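Local coordinates for protein putative TetR-family transcriptional regulator (Rhodococcus sp., PDB 2G3B) that probably binds regulatory DNA through a helix-turn-helix domain and acts as a transcriptional repressor of the TetR family, at residues Thr122-Val134 and Pro148-Glu160. Numbering follows the deposited sequence.
Sequences TAAWVSEIADAIV and PQPTAVTMTALVE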
loop_
_atom_site.group_PDB
_atom_site.type_symbol
_atom_site.label_atom_id
_atom_site.label_comp_id
_atom_site.label_asym_id
_atom_site.label_seq_id
_atom_site.Cartn_x
_atom_site.Cartn_y
_atom_site.Cartn_z
ATOM N N THR A 122 -2.351 8.116 10.378
ATOM C CA THR A 122 -3.260 7.736 9.287
ATOM C C THR A 122 -4.687 8.209 9.632
ATOM O O THR A 122 -5.409 8.740 8.752
ATOM C CB THR A 122 -3.257 6.207 9.059
ATOM O OG1 THR A 122 -1.945 5.805 8.727
ATOM C CG2 THR A 122 -4.243 5.776 7.930
ATOM N N ALA A 123 -5.062 8.094 10.910
ATOM C CA ALA A 123 -6.406 8.509 11.352
ATOM C C ALA A 123 -6.630 10.001 11.131
ATOM O O ALA A 123 -7.705 10.418 10.761
ATOM C CB ALA A 123 -6.649 8.121 12.804
ATOM N N ALA A 124 -5.581 10.811 11.334
ATOM C CA ALA A 124 -5.651 12.243 11.082
ATOM C C ALA A 124 -5.870 12.551 9.579
ATOM O O ALA A 124 -6.698 13.383 9.227
ATOM C CB ALA A 124 -4.356 12.914 11.619
ATOM N N TRP A 125 -5.169 11.836 8.709
ATOM C CA TRP A 125 -5.361 11.984 7.268
ATOM C C TRP A 125 -6.783 11.576 6.877
ATOM O O TRP A 125 -7.507 12.310 6.167
ATOM C CB TRP A 125 -4.320 11.114 6.529
ATOM C CG TRP A 125 -4.408 11.092 5.032
ATOM C CD1 TRP A 125 -4.996 12.037 4.203
ATOM C CD2 TRP A 125 -3.882 10.059 4.167
ATOM N NE1 TRP A 125 -4.861 11.609 2.862
ATOM C CE2 TRP A 125 -4.205 10.407 2.832
ATOM C CE3 TRP A 125 -3.219 8.843 4.413
ATOM C CZ2 TRP A 125 -3.839 9.609 1.732
ATOM C CZ3 TRP A 125 -2.863 8.035 3.337
ATOM C CH2 TRP A 125 -3.172 8.419 2.011
ATOM N N VAL A 126 -7.174 10.407 7.323
ATOM C CA VAL A 126 -8.542 9.907 7.087
ATOM C C VAL A 126 -9.631 10.931 7.515
ATOM O O VAL A 126 -10.614 11.165 6.809
ATOM C CB VAL A 126 -8.714 8.576 7.853
ATOM C CG1 VAL A 126 -10.220 8.152 7.882
ATOM C CG2 VAL A 126 -7.891 7.441 7.129
ATOM N N SER A 127 -9.425 11.558 8.666
ATOM C CA SER A 127 -10.368 12.518 9.227
ATOM C C SER A 127 -10.563 13.753 8.367
ATOM O O SER A 127 -11.671 14.288 8.296
ATOM C CB SER A 127 -9.949 12.889 10.663
ATOM O OG SER A 127 -10.937 13.651 11.291
ATOM N N GLU A 128 -9.509 14.213 7.684
ATOM C CA GLU A 128 -9.666 15.367 6.778
ATOM C C GLU A 128 -10.610 14.993 5.673
ATOM O O GLU A 128 -11.469 15.782 5.286
ATOM C CB GLU A 128 -8.343 15.744 6.100
ATOM C CG GLU A 128 -7.206 16.004 7.005
ATOM C CD GLU A 128 -5.873 16.272 6.195
ATOM O OE1 GLU A 128 -5.916 16.389 4.948
ATOM O OE2 GLU A 128 -4.807 16.344 6.808
ATOM N N ILE A 129 -10.455 13.772 5.158
ATOM C CA ILE A 129 -11.305 13.291 4.081
ATOM C C ILE A 129 -12.730 13.009 4.566
ATOM O O ILE A 129 -13.707 13.440 3.925
ATOM C CB ILE A 129 -10.728 12.015 3.429
ATOM C CG1 ILE A 129 -9.364 12.286 2.765
ATOM C CG2 ILE A 129 -11.720 11.466 2.394
ATOM C CD1 ILE A 129 -9.472 13.258 1.549
ATOM N N ALA A 130 -12.874 12.296 5.692
ATOM C CA ALA A 130 -14.207 12.079 6.291
ATOM C C ALA A 130 -14.921 13.400 6.534
ATOM O O ALA A 130 -16.092 13.532 6.230
ATOM C CB ALA A 130 -14.087 11.310 7.622
ATOM N N ASP A 131 -14.242 14.378 7.124
ATOM C CA ASP A 131 -14.924 15.632 7.419
ATOM C C ASP A 131 -15.428 16.299 6.146
ATOM O O ASP A 131 -16.518 16.852 6.121
ATOM C CB ASP A 131 -13.999 16.588 8.165
ATOM C CG ASP A 131 -14.691 17.893 8.534
ATOM O OD1 ASP A 131 -15.720 17.872 9.245
ATOM O OD2 ASP A 131 -14.202 18.963 8.149
ATOM N N ALA A 132 -14.601 16.274 5.099
ATOM C CA ALA A 132 -15.013 16.823 3.812
ATOM C C ALA A 132 -16.298 16.195 3.336
ATOM O O ALA A 132 -17.236 16.901 2.912
ATOM C CB ALA A 132 -13.860 16.663 2.750
ATOM N N ILE A 133 -16.356 14.865 3.404
ATOM C CA ILE A 133 -17.564 14.095 2.965
ATOM C C ILE A 133 -18.799 14.436 3.832
ATOM O O ILE A 133 -19.915 14.675 3.306
ATOM C CB ILE A 133 -17.296 12.555 2.986
ATOM C CG1 ILE A 133 -16.232 12.173 1.941
ATOM C CG2 ILE A 133 -18.638 11.756 2.778
ATOM C CD1 ILE A 133 -15.617 10.778 2.150
ATOM N N VAL A 134 -18.637 14.457 5.163
ATOM C CA VAL A 134 -19.785 14.832 6.051
ATOM C C VAL A 134 -20.302 16.238 5.743
ATOM O O VAL A 134 -21.532 16.494 5.742
ATOM C CB VAL A 134 -19.414 14.830 7.583
ATOM C CG1 VAL A 134 -20.671 15.135 8.415
ATOM C CG2 VAL A 134 -18.802 13.484 8.029
ATOM N N PRO A 148 -19.366 8.159 5.729
ATOM C CA PRO A 148 -18.172 9.019 5.704
ATOM C C PRO A 148 -16.883 8.323 6.098
ATOM O O PRO A 148 -15.918 8.388 5.346
ATOM C CB PRO A 148 -18.498 10.113 6.727
ATOM C CG PRO A 148 -20.005 10.238 6.651
ATOM C CD PRO A 148 -20.514 8.834 6.386
ATOM N N GLN A 149 -16.871 7.674 7.256
ATOM C CA GLN A 149 -15.666 7.069 7.782
ATOM C C GLN A 149 -15.134 5.960 6.852
ATOM O O GLN A 149 -14.001 6.030 6.396
ATOM C CB GLN A 149 -15.918 6.563 9.213
ATOM C CG GLN A 149 -14.896 5.576 9.730
ATOM C CD GLN A 149 -13.643 6.277 10.017
ATOM O OE1 GLN A 149 -13.613 7.499 9.924
ATOM N NE2 GLN A 149 -12.579 5.536 10.352
ATOM N N PRO A 150 -15.950 4.936 6.547
ATOM C CA PRO A 150 -15.492 3.915 5.589
ATOM C C PRO A 150 -15.043 4.421 4.236
ATOM O O PRO A 150 -14.073 3.895 3.685
ATOM C CB PRO A 150 -16.729 3.025 5.438
ATOM C CG PRO A 150 -17.350 3.149 6.772
ATOM C CD PRO A 150 -17.262 4.574 7.099
ATOM N N THR A 151 -15.746 5.399 3.688
ATOM C CA THR A 151 -15.389 6.009 2.411
ATOM C C THR A 151 -13.996 6.677 2.467
ATOM O O THR A 151 -13.184 6.542 1.544
ATOM C CB THR A 151 -16.469 6.999 1.964
ATOM O OG1 THR A 151 -17.750 6.308 1.880
ATOM C CG2 THR A 151 -16.166 7.527 0.568
ATOM N N ALA A 152 -13.734 7.376 3.563
ATOM C CA ALA A 152 -12.476 8.099 3.750
ATOM C C ALA A 152 -11.379 7.092 3.948
ATOM O O ALA A 152 -10.289 7.262 3.411
ATOM C CB ALA A 152 -12.582 9.020 4.969
ATOM N N VAL A 153 -11.671 6.026 4.692
ATOM C CA VAL A 153 -10.707 4.928 4.878
ATOM C C VAL A 153 -10.364 4.340 3.509
ATOM O O VAL A 153 -9.190 4.137 3.160
ATOM C CB VAL A 153 -11.236 3.806 5.827
ATOM C CG1 VAL A 153 -10.348 2.531 5.726
ATOM C CG2 VAL A 153 -11.266 4.313 7.296
ATOM N N THR A 154 -11.404 4.074 2.726
ATOM C CA THR A 154 -11.250 3.481 1.421
ATOM C C THR A 154 -10.477 4.373 0.422
ATOM O O THR A 154 -9.575 3.916 -0.279
ATOM C CB THR A 154 -12.668 3.080 0.925
ATOM O OG1 THR A 154 -13.122 2.090 1.810
ATOM C CG2 THR A 154 -12.627 2.502 -0.442
HETATM N N MSE A 155 -10.822 5.651 0.372
HETATM C CA MSE A 155 -10.152 6.541 -0.562
HETATM C C MSE A 155 -8.695 6.716 -0.215
HETATM O O MSE A 155 -7.845 6.698 -1.098
HETATM C CB MSE A 155 -10.841 7.887 -0.614
HETATM C CG MSE A 155 -12.137 7.819 -1.369
HETATM SE SE MSE A 155 -13.182 9.426 -1.254
HETATM C CE MSE A 155 -11.854 10.642 -0.545
ATOM N N THR A 156 -8.396 6.867 1.068
ATOM C CA THR A 156 -6.987 7.039 1.463
ATOM C C THR A 156 -6.227 5.737 1.273
ATOM O O THR A 156 -5.038 5.755 0.928
ATOM C CB THR A 156 -6.836 7.548 2.877
ATOM O OG1 THR A 156 -7.490 6.650 3.766
ATOM C CG2 THR A 156 -7.424 8.985 3.009
ATOM N N ALA A 157 -6.888 4.605 1.545
ATOM C CA ALA A 157 -6.262 3.301 1.274
ATOM C C ALA A 157 -5.941 3.128 -0.227
ATOM O O ALA A 157 -4.888 2.574 -0.600
ATOM C CB ALA A 157 -7.140 2.130 1.793
ATOM N N LEU A 158 -6.853 3.577 -1.086
ATOM C CA LEU A 158 -6.630 3.619 -2.553
ATOM C C LEU A 158 -5.394 4.464 -2.934
ATOM O O LEU A 158 -4.540 4.036 -3.710
ATOM C CB LEU A 158 -7.892 4.133 -3.315
ATOM C CG LEU A 158 -7.698 4.373 -4.825
ATOM C CD1 LEU A 158 -7.330 2.986 -5.567
ATOM C CD2 LEU A 158 -8.900 5.097 -5.490
ATOM N N VAL A 159 -5.254 5.626 -2.325
ATOM C CA VAL A 159 -4.017 6.433 -2.545
ATOM C C VAL A 159 -2.745 5.640 -2.151
ATOM O O VAL A 159 -1.772 5.620 -2.882
ATOM C CB VAL A 159 -4.082 7.783 -1.729
ATOM C CG1 VAL A 159 -2.686 8.513 -1.665
ATOM C CG2 VAL A 159 -5.224 8.696 -2.303
ATOM N N GLU A 160 -2.768 4.962 -0.993
ATOM C CA GLU A 160 -1.601 4.196 -0.580
ATOM C C GLU A 160 -1.296 3.028 -1.543
ATOM O O GLU A 160 -0.159 2.776 -1.867
ATOM C CB GLU A 160 -1.851 3.641 0.849
ATOM C CG GLU A 160 -1.649 4.732 1.945
ATOM C CD GLU A 160 -1.522 4.093 3.336
ATOM O OE1 GLU A 160 -0.696 3.162 3.516
ATOM O OE2 GLU A 160 -2.242 4.501 4.251
#
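Trp125 holds CG trans to its backbone N (chi1 177°), which lays the indole across helix 148-160, while Thr156 has CG2 anti to its carbonyl carbon and beside the backbone N, which brings the methyl over one face of that ring. In this CH-pi contact Thr156 CG2 lies 3.7 Å from the centroid of the Trp125 five-membered ring, 18° off its normal. The long indole also reaches Val159, whose CG1 is 3.7 Å from Trp125 CH2, and Glu160, whose CG lies in the ring plane at its edge. Its carboxylate passes the ring edge and forms salt bridges, OE1 with Arg105 and OE2 with Arg165 of the second subunit. Replacing Trp125 by an alanine would probably leave the Thr156 methyl without its aromatic cover and open a gap beside Val159. Farther along, the helices come close because small residues face each other: Ala152 CB is 3.8 Å from Ala130 CB and 3.4 Å from Val126 O. Beta-branched chains fill the spaces around them. Val126 enters a hole formed by Gln149, Ala152, Val153 and Thr156; Ile133 sends CD1 to Thr151 CG2 (3.7 Å) in another formed with Pro148, Ala152 and Met155. The axes pass 8.2 Å apart at 127°, giving knobs-into-holes packing within the all-helical C-terminal domain of a TetR-family regulator, near its subunit interface.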